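Aldehyde dehydrogenase (Listeria monocytogenes, PDB 3K9D) probably catalyses an oxidation or reduction at an aldehyde or oxo group, using NAD or NADP as the coenzyme. Local coordinates at residues Ser20-Met31 against Ala165-Ser173; Lys243-Cys251 against Glu341-Phe349. All blocks are in the same frame, centred on the assembly; numbering follows the deposited sequence.

Contact 1: residues Ser20-Met31 against Ala165-Ser173; sequences SANKAQKELAAM and AGCPKGAIS
The N-terminal helix 6-28 lies on the loop that leads into strand 172-174, and its last turns, with Met31 beyond them, close around Pro168. The proline CB meets Ala24 CB at 3.8 Å. Its CG rests 3.5 Å from Ala24 O and touches the aliphatic part of Glu27, while its CD meets Leu28 CD2 at 3.9 Å and Met31 CE at 3.8 Å. Glu27 has CG roughly anti to its backbone N (chi1 -152°) and is extended beyond, which lays its methylenes and carboxylate along the ring, running the opposite way. OE1 can still take a water, which donates to it at 2.7 Å and more weakly to Gly166 O.

The loop is the return of a beta-alpha-beta crossover, strand 138-143 to helix 148-164 to strand 172-174, in the Rossmann-like domain of the aldehyde dehydrogenase fold. A Schellman motif at Gly166 ends the crossover helix, and a type II turn from Pro168 to Ala171 follows. Both glycines have positive phi, and since a CB on Gly170 would press on Ser20 CB, glycine lets the loop backbone come up against Ser20. Gly170 O makes a CA-H...O contact with Ala21 CA at 3.3 Å. Small residues suit this close approach: Ala24 CB meets Ala171 CB at 3.7 Å, and the branched Leu28 reaches further to cover Cys167, with CD2 4.2 Å from SG. Beyond the loop, Ala21 O and Gln25 NE2 bond to Ser138 OG and Gly136 O, tying the helix to the start of strand 138-143.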
# COMPACT_ATOMS: atom_id res chain seq x y z
N SER A 20 1.47 5.93 -24.29
CA SER A 20 2.72 6.68 -24.46
C SER A 20 3.54 6.65 -23.18
O SER A 20 4.75 6.46 -23.22
CB SER A 20 2.43 8.15 -24.83
OG SER A 20 1.95 8.26 -26.15
N ALA A 21 2.86 6.82 -22.04
CA ALA A 21 3.52 6.77 -20.75
C ALA A 21 4.10 5.39 -20.45
O ALA A 21 5.15 5.29 -19.83
CB ALA A 21 2.57 7.20 -19.65
N ASN A 22 3.42 4.35 -20.93
CA ASN A 22 3.86 2.96 -20.79
C ASN A 22 5.20 2.75 -21.48
O ASN A 22 6.18 2.32 -20.85
CB ASN A 22 2.78 2.03 -21.38
CG ASN A 22 2.95 0.59 -20.95
OD1 ASN A 22 3.34 0.30 -19.82
ND2 ASN A 22 2.62 -0.32 -21.85
N LYS A 23 5.25 3.11 -22.77
CA LYS A 23 6.48 3.05 -23.57
C LYS A 23 7.62 3.88 -22.99
O LYS A 23 8.75 3.41 -22.89
CB LYS A 23 6.20 3.51 -25.01
CG LYS A 23 5.36 2.57 -25.85
CD LYS A 23 5.13 3.16 -27.23
CE LYS A 23 3.75 2.85 -27.77
NZ LYS A 23 3.37 3.82 -28.84
N ALA A 24 7.29 5.11 -22.58
CA ALA A 24 8.28 6.05 -22.08
C ALA A 24 8.94 5.56 -20.79
O ALA A 24 10.12 5.80 -20.58
CB ALA A 24 7.65 7.43 -21.87
N GLN A 25 8.16 4.90 -19.94
CA GLN A 25 8.64 4.38 -18.65
C GLN A 25 9.65 3.25 -18.88
O GLN A 25 10.65 3.15 -18.16
CB GLN A 25 7.46 3.91 -17.78
CG GLN A 25 7.82 3.56 -16.35
CD GLN A 25 8.34 2.14 -16.23
OE1 GLN A 25 7.89 1.24 -16.94
NE2 GLN A 25 9.34 1.95 -15.37
N LYS A 26 9.40 2.41 -19.89
CA LYS A 26 10.35 1.34 -20.26
C LYS A 26 11.69 1.92 -20.68
O LYS A 26 12.74 1.35 -20.39
CB LYS A 26 9.74 0.40 -21.30
CG LYS A 26 8.68 -0.50 -20.64
CD LYS A 26 7.87 -1.36 -21.60
CE LYS A 26 6.50 -1.74 -21.02
NZ LYS A 26 6.51 -2.46 -19.72
N GLU A 27 11.64 3.09 -21.31
CA GLU A 27 12.84 3.86 -21.59
C GLU A 27 13.48 4.46 -20.32
O GLU A 27 14.69 4.39 -20.15
CB GLU A 27 12.51 4.92 -22.62
CG GLU A 27 13.65 5.33 -23.48
CD GLU A 27 13.20 6.13 -24.67
OE1 GLU A 27 13.74 7.23 -24.90
OE2 GLU A 27 12.28 5.65 -25.38
N LEU A 28 12.67 5.02 -19.41
CA LEU A 28 13.17 5.49 -18.12
C LEU A 28 13.77 4.35 -17.28
O LEU A 28 14.74 4.56 -16.56
CB LEU A 28 12.06 6.14 -17.29
CG LEU A 28 11.55 7.54 -17.61
CD1 LEU A 28 10.33 7.79 -16.74
CD2 LEU A 28 12.64 8.59 -17.35
N ALA A 29 13.17 3.16 -17.39
CA ALA A 29 13.59 1.96 -16.67
C ALA A 29 14.99 1.45 -17.05
O ALA A 29 15.62 0.72 -16.27
CB ALA A 29 12.55 0.84 -16.86
N ALA A 30 15.49 1.82 -18.22
CA ALA A 30 16.85 1.48 -18.64
C ALA A 30 17.91 2.48 -18.17
O ALA A 30 19.11 2.18 -18.17
CB ALA A 30 16.90 1.32 -20.16
N MET A 31 17.48 3.68 -17.77
CA MET A 31 18.40 4.75 -17.37
C MET A 31 19.02 4.52 -16.00
O MET A 31 18.39 3.95 -15.11
CB MET A 31 17.68 6.11 -17.37
CG MET A 31 16.97 6.49 -18.65
SD MET A 31 16.35 8.20 -18.58
CE MET A 31 15.95 8.38 -20.30
N ALA A 165 16.53 17.49 -20.86
CA ALA A 165 17.47 16.78 -19.99
C ALA A 165 17.63 15.27 -20.32
O ALA A 165 18.44 14.59 -19.68
CB ALA A 165 17.03 16.94 -18.54
N GLY A 166 16.85 14.76 -21.27
CA GLY A 166 16.97 13.37 -21.70
C GLY A 166 15.73 12.49 -21.57
O GLY A 166 15.70 11.37 -22.09
N CYS A 167 14.72 12.98 -20.86
CA CYS A 167 13.49 12.23 -20.63
C CYS A 167 12.71 11.92 -21.92
O CYS A 167 12.58 12.78 -22.79
CB CYS A 167 12.59 13.01 -19.66
SG CYS A 167 11.15 12.13 -19.07
N PRO A 168 12.21 10.67 -22.04
CA PRO A 168 11.37 10.29 -23.17
C PRO A 168 10.08 11.10 -23.22
O PRO A 168 9.51 11.38 -22.17
CB PRO A 168 11.01 8.83 -22.87
CG PRO A 168 12.02 8.38 -21.89
CD PRO A 168 12.42 9.55 -21.11
N LYS A 169 9.65 11.47 -24.42
CA LYS A 169 8.36 12.11 -24.67
C LYS A 169 7.23 11.21 -24.17
O LYS A 169 7.31 9.99 -24.30
CB LYS A 169 8.16 12.30 -26.17
CG LYS A 169 7.79 13.69 -26.62
CD LYS A 169 9.04 14.45 -27.05
CE LYS A 169 9.43 14.17 -28.50
NZ LYS A 169 8.67 15.03 -29.45
N GLY A 170 6.19 11.81 -23.61
CA GLY A 170 5.03 11.05 -23.13
C GLY A 170 5.14 10.51 -21.72
O GLY A 170 4.15 9.98 -21.18
N ALA A 171 6.32 10.66 -21.11
CA ALA A 171 6.55 10.27 -19.72
C ALA A 171 5.84 11.18 -18.74
O ALA A 171 5.54 10.76 -17.62
CB ALA A 171 8.03 10.23 -19.41
N ILE A 172 5.60 12.42 -19.13
CA ILE A 172 4.87 13.38 -18.28
C ILE A 172 3.76 14.00 -19.10
O ILE A 172 4.01 14.74 -20.06
CB ILE A 172 5.81 14.50 -17.72
CG1 ILE A 172 6.97 13.89 -16.93
CG2 ILE A 172 5.00 15.51 -16.88
CD1 ILE A 172 8.20 14.73 -16.92
N SER A 173 2.52 13.67 -18.76
CA SER A 173 1.39 14.10 -19.56
C SER A 173 0.18 14.46 -18.71
O SER A 173 0.18 14.24 -17.50
CB SER A 173 1.03 13.04 -20.62
OG SER A 173 0.64 11.81 -20.02
O HOH W 1 5.87 7.26 -25.86
O HOH W 2 15.29 9.50 -24.84

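Contact 2: residues Lys243-Cys251 against Glu341-Phe349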
# COMPACT_ATOMS: atom_id res chain seq x y z
N LYS A 243 -3.30 29.13 9.06
CA LYS A 243 -4.71 29.20 8.76
C LYS A 243 -5.06 30.26 7.70
O LYS A 243 -6.00 30.07 6.92
CB LYS A 243 -5.53 29.37 10.06
CG LYS A 243 -7.01 29.29 9.92
CD LYS A 243 -7.40 27.96 9.33
CE LYS A 243 -8.87 27.88 9.20
NZ LYS A 243 -9.36 26.60 8.60
N THR A 244 -4.27 31.34 7.64
CA THR A 244 -4.43 32.37 6.61
C THR A 244 -3.62 32.11 5.34
O THR A 244 -3.83 32.79 4.33
CB THR A 244 -4.05 33.78 7.12
OG1 THR A 244 -2.66 33.80 7.43
CG2 THR A 244 -4.83 34.14 8.38
N PHE A 245 -2.68 31.16 5.38
CA PHE A 245 -1.84 30.82 4.24
C PHE A 245 -2.66 30.33 3.04
O PHE A 245 -3.29 29.27 3.11
CB PHE A 245 -0.78 29.78 4.61
CG PHE A 245 0.30 29.62 3.57
CD1 PHE A 245 1.33 30.55 3.48
CD2 PHE A 245 0.28 28.56 2.69
CE1 PHE A 245 2.32 30.42 2.53
CE2 PHE A 245 1.28 28.43 1.72
CZ PHE A 245 2.29 29.36 1.66
N ASP A 246 -2.64 31.11 1.96
CA ASP A 246 -3.43 30.87 0.74
C ASP A 246 -4.94 30.85 1.03
O ASP A 246 -5.69 30.12 0.38
CB ASP A 246 -2.95 29.59 0.03
CG ASP A 246 -3.26 29.58 -1.46
OD1 ASP A 246 -2.98 30.59 -2.12
OD2 ASP A 246 -3.76 28.55 -1.96
N ASN A 247 -5.37 31.65 2.01
CA ASN A 247 -6.72 31.61 2.59
C ASN A 247 -7.20 30.19 3.00
O ASN A 247 -8.35 29.84 2.78
CB ASN A 247 -7.76 32.27 1.65
CG ASN A 247 -7.39 33.70 1.25
OD1 ASN A 247 -6.88 34.46 2.05
ND2 ASN A 247 -7.65 34.05 0.01
N GLY A 248 -6.30 29.39 3.56
CA GLY A 248 -6.64 28.08 4.17
C GLY A 248 -6.84 26.87 3.25
O GLY A 248 -7.52 25.91 3.63
N THR A 249 -6.24 26.89 2.06
CA THR A 249 -6.41 25.79 1.08
C THR A 249 -5.66 24.49 1.38
O THR A 249 -5.98 23.45 0.80
CB THR A 249 -5.95 26.22 -0.33
OG1 THR A 249 -4.63 26.75 -0.23
CG2 THR A 249 -6.89 27.25 -0.92
N ILE A 250 -4.65 24.56 2.23
CA ILE A 250 -3.86 23.38 2.57
C ILE A 250 -4.60 22.59 3.66
O ILE A 250 -5.07 23.17 4.64
CB ILE A 250 -2.41 23.79 2.98
CG1 ILE A 250 -1.68 24.39 1.75
CG2 ILE A 250 -1.60 22.60 3.53
CD1 ILE A 250 -0.32 24.97 2.06
N CYS A 251 -4.70 21.27 3.47
CA CYS A 251 -5.47 20.35 4.36
C CYS A 251 -4.88 20.11 5.75
O CYS A 251 -5.60 19.69 6.66
CB CYS A 251 -5.62 19.00 3.66
SG CYS A 251 -4.03 18.35 3.13
N GLU A 341 -14.27 20.24 8.16
CA GLU A 341 -13.21 20.85 7.37
C GLU A 341 -13.73 22.09 6.63
O GLU A 341 -14.65 22.00 5.82
CB GLU A 341 -12.58 19.83 6.43
CG GLU A 341 -11.53 20.38 5.48
CD GLU A 341 -11.26 19.43 4.35
OE1 GLU A 341 -12.17 19.20 3.53
OE2 GLU A 341 -10.13 18.91 4.27
N LYS A 342 -13.17 23.24 6.99
CA LYS A 342 -13.49 24.50 6.35
C LYS A 342 -12.19 24.97 5.74
O LYS A 342 -11.27 25.38 6.44
CB LYS A 342 -13.96 25.54 7.38
CG LYS A 342 -15.02 25.04 8.34
CD LYS A 342 -15.15 25.91 9.59
CE LYS A 342 -13.96 25.80 10.54
NZ LYS A 342 -13.72 24.48 11.22
N LEU A 343 -12.10 24.86 4.42
CA LEU A 343 -10.86 25.19 3.73
C LEU A 343 -10.84 26.68 3.44
O LEU A 343 -10.90 27.10 2.29
CB LEU A 343 -10.73 24.38 2.44
CG LEU A 343 -10.36 22.90 2.55
CD1 LEU A 343 -10.30 22.27 1.16
CD2 LEU A 343 -9.02 22.69 3.29
N ALA A 344 -10.74 27.47 4.51
CA ALA A 344 -11.02 28.90 4.51
C ALA A 344 -10.54 29.45 5.85
O ALA A 344 -10.46 28.69 6.83
CB ALA A 344 -12.54 29.13 4.37
N PRO A 345 -10.24 30.77 5.93
CA PRO A 345 -9.80 31.40 7.18
C PRO A 345 -10.91 31.47 8.25
O PRO A 345 -11.29 32.55 8.74
CB PRO A 345 -9.34 32.81 6.73
CG PRO A 345 -10.20 33.10 5.53
CD PRO A 345 -10.31 31.76 4.82
N ILE A 346 -11.44 30.30 8.60
CA ILE A 346 -12.48 30.15 9.60
C ILE A 346 -12.05 29.09 10.61
O ILE A 346 -11.64 27.99 10.23
CB ILE A 346 -13.86 29.72 8.98
CG1 ILE A 346 -14.25 30.61 7.80
CG2 ILE A 346 -14.97 29.70 10.07
CD1 ILE A 346 -15.47 30.14 7.01
N LEU A 347 -12.19 29.42 11.90
CA LEU A 347 -11.89 28.50 12.99
C LEU A 347 -13.05 28.29 13.96
O LEU A 347 -13.79 29.23 14.25
CB LEU A 347 -10.70 29.02 13.81
CG LEU A 347 -9.32 29.00 13.16
CD1 LEU A 347 -8.37 29.86 13.97
CD2 LEU A 347 -8.79 27.56 13.00
N ALA A 348 -13.22 27.05 14.43
CA ALA A 348 -13.92 26.79 15.69
C ALA A 348 -13.03 27.05 16.90
O ALA A 348 -11.81 26.97 16.80
CB ALA A 348 -14.44 25.33 15.73
N PHE A 349 -13.65 27.33 18.04
CA PHE A 349 -12.92 27.55 19.29
C PHE A 349 -13.59 26.81 20.46
O PHE A 349 -14.70 27.15 20.86
CB PHE A 349 -12.85 29.05 19.59
CG PHE A 349 -11.88 29.43 20.68
CD1 PHE A 349 -10.64 29.96 20.37
CD2 PHE A 349 -12.23 29.27 22.04
CE1 PHE A 349 -9.75 30.30 21.36
CE2 PHE A 349 -11.34 29.61 23.04
CZ PHE A 349 -10.11 30.14 22.70
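Lys243, at the end of helix 232-243, sends its ammonium group into the backbone just ahead of strand 346-352, in the parallel sheet of the catalytic domain of the aldehyde dehydrogenase fold. The loop it opens, reaching to strand 256-260, carries the nucleophilic cysteine in this family. A bend at chi2 (59°) steers the chain past Leu347, whose CD2 lies 3.8 Å from Lys243 CE. A long lysine suits the spot, its NZ serving several carbonyls: it donates to Glu254 O and, weakly, to Lys342 O at 3.1 Å and Ala344 O at 3.0 Å. Two inverse gamma turns, centred on Leu343 and Pro345, present the latter two oxygens, which also accept Ala344 N (weakly) and Ile346 N. Gln255 NE2 also donates to Lys342 O, and Lys342 NZ to Tyr338 O.

A CB on Gly248 would collide with Ala344 N; glycine, also favoured by the positive phi, permits 4.5 Å between Gly248 CA and Ala344 CA. Leu343 CD2 reaches Gly248 O (3.6 Å) and Thr249 O, and Pro345 CD lies 3.4 Å from Asn247 O. Asn247 ND2 is satisfied by Gly304 O, but the buried Asn247 O has no hydrogen-bond donor; it meets Ala344 CA in a CA-H...O contact of 3.3 Å (144° at H). Asp246 OD2 pairs with Lys70 and Lys73 and accepts Thr249 OG1 at 2.6 Å on its anti lone pair.

How the contacts relate
Contact 1 closes before contact 2 opens along the chain, and the two lie on opposite sides of its centre: their own centres are 38 Å apart and their nearest atoms about 21 Å. They share no helix, strand or sheet. Contact 1 sits partly buried at the periphery, where the N-terminal helix covers the edge of the mixed sheet formed by strands 138-143 and 172-174. Contact 2, buried with its centre 14 Å from that of the chain, lies at the start of strand 346-352 in the parallel sheet, with the loop that leads to the neighbouring strand 256-260. This separation is consistent with the family's distinct coenzyme-binding and catalytic domains.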